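Local coordinates for protein hydrolase, haloacid dehalogenase-like family (Porphyromonas gingivalis, PDB 2I6X) that probably acts as a hydrolase of the haloacid dehalogenase-like (HAD) superfamily, although its substrate is not known, at residues A[8-13]-A[96-101]; A[119-124]-A[131-136]. All coordinates share one frame; numbering follows the deposited sequence. Where two conformers were deposited one is given.

How the contacts relate
The two contacts lie in the same Rossmann-like HAD core, their centres about 13 Å apart, and follow one another along the chain, contact 1 closing before contact 2 opens. Contact 1 sets helix 92-101 against strand 7-10, the central strand of the parallel sheet. Contact 2 lies in the connection that leaves the neighbouring strand 106-111 through helix 115-121 and comes back as the edge strand 139-142, one of the two outermost. They also touch directly. Asp99 forms a salt bridge with Arg131, and Ile98 and Asp99 pack on Phe136, which joins helix 92-101 to the loop of contact 2; Leu12 meets Leu133, joining that loop to the end of the central strand.

Contact 1 (A[8-13]-A[96-101]); sequences IVFDLG and DYIDSL
Ile98 drops its terminal methyl straight onto the face of the Phe10 ring: CD1 lies 3.7 Å from the ring centroid and 7° off the normal, a CH-pi contact near the middle of the six-membered ring. The two side chains arrive from opposite directions. With CG1 anti to its own carbonyl carbon (chi1 -75°) and the chain fully extended beyond it, Ile98 reaches out from the helix, and its CG1 also comes within 3.7 Å of Phe10 CZ. Leu101, one helical turn further on, takes the ring differently. Its CD1 sits near the ring plane, at the edge, 4.3 Å from Phe10 CZ, and the same methyl meets Ile8 CD1 at 3.8 Å, where the two side chains cross at about a right angle. This is helix-on-sheet packing in the Rossmann-like core of the HAD fold: helix 92-101 runs nearly antiparallel to strand 7-10 (156°), with the short axes 11.5 Å apart. Ile8 and Phe10 point at the helix, whereas Val9, between them, turns to the other face of the sheet. Leu207 of helix 200-207 closes in on both Ile8 and Leu101. Just past the strand comes Asp11, placed like the nucleophilic aspartate of related HAD enzymes, with Asp174 and Asp175 close to its OD2 and Lys150 in a long, weak ion pair with OD1.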
loop_
_atom_site.group_PDB
_atom_site.type_symbol
_atom_site.label_atom_id
_atom_site.label_comp_id
_atom_site.label_asym_id
_atom_site.label_seq_id
_atom_site.Cartn_x
_atom_site.Cartn_y
_atom_site.Cartn_z
ATOM N N ILE A 8 7.736 4.089 -12.927
ATOM C CA ILE A 8 7.320 4.783 -11.736
ATOM C C ILE A 8 6.603 3.763 -10.875
ATOM O O ILE A 8 5.750 3.035 -11.371
ATOM C CB ILE A 8 6.363 5.990 -12.042
ATOM C CG1 ILE A 8 6.957 6.948 -13.081
ATOM C CG2 ILE A 8 6.024 6.764 -10.764
ATOM C CD1 ILE A 8 5.898 7.647 -13.880
ATOM N N VAL A 9 6.946 3.729 -9.588
ATOM C CA VAL A 9 6.395 2.793 -8.612
ATOM C C VAL A 9 5.723 3.616 -7.533
ATOM O O VAL A 9 6.316 4.559 -7.019
ATOM C CB VAL A 9 7.520 1.933 -7.942
ATOM C CG1 VAL A 9 6.931 1.009 -6.850
ATOM C CG2 VAL A 9 8.273 1.120 -8.978
ATOM N N PHE A 10 4.486 3.265 -7.194
ATOM C CA PHE A 10 3.708 3.994 -6.205
ATOM C C PHE A 10 3.419 3.102 -5.024
ATOM O O PHE A 10 3.170 1.907 -5.201
ATOM C CB PHE A 10 2.357 4.393 -6.809
ATOM C CG PHE A 10 2.456 5.345 -7.957
ATOM C CD1 PHE A 10 2.292 6.719 -7.758
ATOM C CD2 PHE A 10 2.684 4.881 -9.244
ATOM C CE1 PHE A 10 2.381 7.610 -8.824
ATOM C CE2 PHE A 10 2.787 5.762 -10.300
ATOM C CZ PHE A 10 2.632 7.130 -10.086
ATOM N N ASP A 11 3.405 3.668 -3.821
ATOM C CA ASP A 11 2.703 2.987 -2.709
ATOM C C ASP A 11 1.191 3.270 -2.863
ATOM O O ASP A 11 0.793 4.149 -3.614
ATOM C CB ASP A 11 3.222 3.511 -1.369
ATOM C CG ASP A 11 2.800 2.668 -0.178
ATOM O OD1 ASP A 11 2.262 1.535 -0.316
ATOM O OD2 ASP A 11 3.014 3.179 0.944
ATOM N N LEU A 12 0.363 2.527 -2.144
ATOM C CA LEU A 12 -1.063 2.702 -2.153
ATOM C C LEU A 12 -1.451 3.608 -0.980
ATOM O O LEU A 12 -1.803 4.783 -1.191
ATOM C CB LEU A 12 -1.766 1.339 -2.057
ATOM C CG LEU A 12 -3.304 1.335 -2.171
ATOM C CD1 LEU A 12 -3.811 1.971 -3.473
ATOM C CD2 LEU A 12 -3.810 -0.095 -2.030
ATOM N N GLY A 13 -1.381 3.069 0.241
ATOM C CA GLY A 13 -1.661 3.822 1.447
ATOM C C GLY A 13 -0.713 5.001 1.541
ATOM O O GLY A 13 0.517 4.845 1.326
ATOM N N ASP A 96 -6.626 9.255 -11.878
ATOM C CA ASP A 96 -6.723 9.862 -13.196
ATOM C C ASP A 96 -5.350 10.242 -13.754
ATOM O O ASP A 96 -5.063 9.966 -14.917
ATOM C CB ASP A 96 -7.650 11.093 -13.169
ATOM C CG ASP A 96 -9.116 10.714 -13.234
ATOM O OD1 ASP A 96 -9.419 9.538 -13.554
ATOM O OD2 ASP A 96 -9.975 11.581 -12.978
ATOM N N TYR A 97 -4.515 10.857 -12.913
ATOM C CA TYR A 97 -3.190 11.291 -13.310
ATOM C C TYR A 97 -2.308 10.102 -13.677
ATOM O O TYR A 97 -1.588 10.133 -14.661
ATOM C CB TYR A 97 -2.524 12.122 -12.214
ATOM C CG TYR A 97 -1.095 12.447 -12.556
ATOM C CD1 TYR A 97 -0.788 13.248 -13.670
ATOM C CD2 TYR A 97 -0.052 11.943 -11.800
ATOM C CE1 TYR A 97 0.541 13.531 -14.017
ATOM C CE2 TYR A 97 1.295 12.222 -12.130
ATOM C CZ TYR A 97 1.575 13.013 -13.240
ATOM O OH TYR A 97 2.875 13.300 -13.568
ATOM N N ILE A 98 -2.378 9.061 -12.869
ATOM C CA ILE A 98 -1.636 7.832 -13.090
ATOM C C ILE A 98 -2.108 7.234 -14.409
ATOM O O ILE A 98 -1.318 6.763 -15.195
ATOM C CB ILE A 98 -1.836 6.860 -11.886
ATOM C CG1 ILE A 98 -1.027 7.340 -10.692
ATOM C CG2 ILE A 98 -1.422 5.420 -12.186
ATOM C CD1 ILE A 98 -1.132 6.384 -9.540
ATOM N N ASP A 99 -3.405 7.285 -14.656
ATOM C CA ASP A 99 -3.942 6.745 -15.883
ATOM C C ASP A 99 -3.379 7.448 -17.123
ATOM O O ASP A 99 -3.206 6.811 -18.172
ATOM C CB ASP A 99 -5.462 6.822 -15.883
ATOM C CG ASP A 99 -6.071 5.987 -16.990
ATOM O OD1 ASP A 99 -6.836 6.549 -17.807
ATOM O OD2 ASP A 99 -5.746 4.770 -17.063
ATOM N N SER A 100 -3.099 8.750 -16.995
ATOM C CA SER A 100 -2.486 9.527 -18.068
ATOM C C SER A 100 -1.026 9.156 -18.298
ATOM O O SER A 100 -0.483 9.417 -19.362
ATOM C CB SER A 100 -2.613 11.033 -17.806
ATOM O OG SER A 100 -1.758 11.464 -16.773
ATOM N N LEU A 101 -0.395 8.544 -17.298
ATOM C CA LEU A 101 1.009 8.221 -17.382
ATOM C C LEU A 101 1.273 6.936 -18.144
ATOM O O LEU A 101 2.394 6.689 -18.547
ATOM C CB LEU A 101 1.606 8.118 -15.985
ATOM C CG LEU A 101 1.755 9.413 -15.195
ATOM C CD1 LEU A 101 2.394 9.096 -13.865
ATOM C CD2 LEU A 101 2.592 10.405 -15.953
#

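Contact 2 (A[119-124]-A[131-136]); sequences DLAMSP and RTLDSF
Loop 131-136, hydrogen-bonded through Leu133 to Ala121 at the end of helix 115-121, lays two flat groups one over the other: Arg131 NH1 sits 3.4 Å above the plane of the Phe136 ring, offset toward the rim, while the carbonyl oxygen of Leu133 lies in plane at that ring's edge. The guanidinium meets Phe136 with one face and has Ser135 C in plane at its edge. All this belongs to the beta-alpha-beta crossover of the HAD core, where strand 106-111 passes through helix 115-121 to the parallel strand 139-142. Arg131 grips one atom, Ser135 OG, side-on with two nitrogens, NE at 3.0 Å and NH1 at 3.2 Å, which fixes the rotation of the guanidinium, with OG lying close to its plane; NH2 forms a salt bridge with Asp99 on helix 92-101. Ser135 OG in turn donates to Thr132 O over 2.7 Å. Between the segments a nearly straight bond (168°) runs from Leu133 N to Ala121 O, 3.0 Å away, engaging a carbonyl at the helix C-terminus. Leu133 carries CG anti to the backbone N (chi1 178°), and its CB and CD2 both rest on the methyl of Ala121, CB at 3.7 Å. Thr132 turns its CG2 methyl toward the Met122 carbonyl. Further along, a single water donates to both segments, 3.1 Å from Ser123 O and 2.6 Å from Arg131 O.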
loop_
_atom_site.group_PDB
_atom_site.type_symbol
_atom_site.label_atom_id
_atom_site.label_comp_id
_atom_site.label_asym_id
_atom_site.label_seq_id
_atom_site.Cartn_x
_atom_site.Cartn_y
_atom_site.Cartn_z
ATOM N N ASP A 119 -9.285 -7.003 -1.264
ATOM C CA ASP A 119 -10.650 -7.318 -1.629
ATOM C C ASP A 119 -11.395 -6.039 -2.084
ATOM O O ASP A 119 -12.117 -6.060 -3.092
ATOM C CB ASP A 119 -11.392 -8.052 -0.492
ATOM C CG ASP A 119 -10.911 -9.529 -0.289
ATOM O OD1 ASP A 119 -10.069 -10.045 -1.074
ATOM O OD2 ASP A 119 -11.367 -10.194 0.686
ATOM N N LEU A 120 -11.215 -4.932 -1.367
ATOM C CA LEU A 120 -11.864 -3.675 -1.751
ATOM C C LEU A 120 -11.327 -3.155 -3.086
ATOM O O LEU A 120 -12.090 -2.791 -3.988
ATOM C CB LEU A 120 -11.724 -2.586 -0.669
ATOM C CG LEU A 120 -12.164 -1.187 -1.181
ATOM C CD1 LEU A 120 -13.618 -1.140 -1.638
ATOM C CD2 LEU A 120 -11.855 -0.063 -0.203
ATOM N N ALA A 121 -10.007 -3.130 -3.187
ATOM C CA ALA A 121 -9.300 -2.618 -4.356
ATOM C C ALA A 121 -9.582 -3.378 -5.650
ATOM O O ALA A 121 -9.479 -2.806 -6.723
ATOM C CB ALA A 121 -7.792 -2.565 -4.083
HETATM N N MSE A 122 -9.936 -4.650 -5.543
HETATM C CA MSE A 122 -10.193 -5.452 -6.730
HETATM C C MSE A 122 -11.688 -5.614 -7.004
HETATM O O MSE A 122 -12.085 -6.459 -7.805
HETATM C CB MSE A 122 -9.474 -6.806 -6.628
HETATM C CG MSE A 122 -7.953 -6.684 -6.458
HETATM SE SE MSE A 122 -7.074 -5.818 -7.995
HETATM C CE MSE A 122 -7.197 -7.347 -9.226
ATOM N N SER A 123 -12.508 -4.795 -6.339
ATOM C CA SER A 123 -13.937 -4.758 -6.589
ATOM C C SER A 123 -14.318 -3.559 -7.474
ATOM O O SER A 123 -13.497 -2.670 -7.705
ATOM C CB SER A 123 -14.723 -4.757 -5.271
ATOM O OG SER A 123 -14.715 -3.486 -4.666
ATOM N N PRO A 124 -15.546 -3.562 -8.023
ATOM C CA PRO A 124 -16.015 -2.366 -8.737
ATOM C C PRO A 124 -16.497 -1.211 -7.823
ATOM O O PRO A 124 -17.105 -0.249 -8.299
ATOM C CB PRO A 124 -17.152 -2.904 -9.612
ATOM C CG PRO A 124 -17.693 -4.095 -8.857
ATOM C CD PRO A 124 -16.515 -4.675 -8.083
ATOM N N ARG A 131 -13.139 1.129 -11.816
ATOM C CA ARG A 131 -11.892 0.562 -12.275
ATOM C C ARG A 131 -11.158 -0.107 -11.132
ATOM O O ARG A 131 -11.148 0.404 -10.004
ATOM C CB ARG A 131 -11.057 1.616 -12.997
ATOM C CG ARG A 131 -11.513 1.747 -14.454
ATOM C CD ARG A 131 -10.567 2.505 -15.322
ATOM N NE ARG A 131 -9.202 1.992 -15.240
ATOM C CZ ARG A 131 -8.142 2.666 -15.667
ATOM N NH1 ARG A 131 -6.945 2.151 -15.533
ATOM N NH2 ARG A 131 -8.283 3.865 -16.237
ATOM N N THR A 132 -10.588 -1.275 -11.411
ATOM C CA THR A 132 -9.899 -2.028 -10.383
ATOM C C THR A 132 -8.506 -1.455 -10.242
ATOM O O THR A 132 -7.983 -0.825 -11.169
ATOM C CB THR A 132 -9.806 -3.538 -10.712
ATOM O OG1 THR A 132 -9.214 -3.713 -12.009
ATOM C CG2 THR A 132 -11.181 -4.184 -10.707
ATOM N N LEU A 133 -7.915 -1.671 -9.071
ATOM C CA LEU A 133 -6.582 -1.219 -8.773
ATOM C C LEU A 133 -5.575 -1.786 -9.769
ATOM O O LEU A 133 -4.671 -1.072 -10.236
ATOM C CB LEU A 133 -6.226 -1.642 -7.357
ATOM C CG LEU A 133 -4.828 -1.291 -6.867
ATOM C CD1 LEU A 133 -4.779 0.182 -6.534
ATOM C CD2 LEU A 133 -4.431 -2.149 -5.683
ATOM N N ASP A 134 -5.749 -3.060 -10.105
ATOM C CA ASP A 134 -4.836 -3.755 -10.992
ATOM C C ASP A 134 -4.811 -3.096 -12.385
ATOM O O ASP A 134 -3.795 -3.112 -13.082
ATOM C CB ASP A 134 -5.224 -5.237 -11.057
ATOM C CG ASP A 134 -4.026 -6.153 -11.071
ATOM O OD1 ASP A 134 -3.784 -6.872 -10.069
ATOM O OD2 ASP A 134 -3.315 -6.154 -12.095
ATOM N N SER A 135 -5.921 -2.490 -12.776
ATOM C CA SER A 135 -6.015 -1.866 -14.095
ATOM C C SER A 135 -5.174 -0.587 -14.326
ATOM O O SER A 135 -5.103 -0.108 -15.444
ATOM C CB SER A 135 -7.480 -1.579 -14.443
ATOM O OG SER A 135 -7.904 -0.360 -13.853
ATOM N N PHE A 136 -4.564 -0.016 -13.289
ATOM C CA PHE A 136 -3.730 1.194 -13.475
ATOM C C PHE A 136 -2.246 0.854 -13.608
ATOM O O PHE A 136 -1.445 1.705 -13.990
ATOM C CB PHE A 136 -3.914 2.188 -12.329
ATOM C CG PHE A 136 -5.286 2.793 -12.260
ATOM C CD1 PHE A 136 -5.579 3.972 -12.933
ATOM C CD2 PHE A 136 -6.289 2.186 -11.509
ATOM C CE1 PHE A 136 -6.880 4.532 -12.867
ATOM C CE2 PHE A 136 -7.564 2.731 -11.439
ATOM C CZ PHE A 136 -7.864 3.911 -12.109
HETATM O O HOH W 1 -13.380 0.317 -8.690
#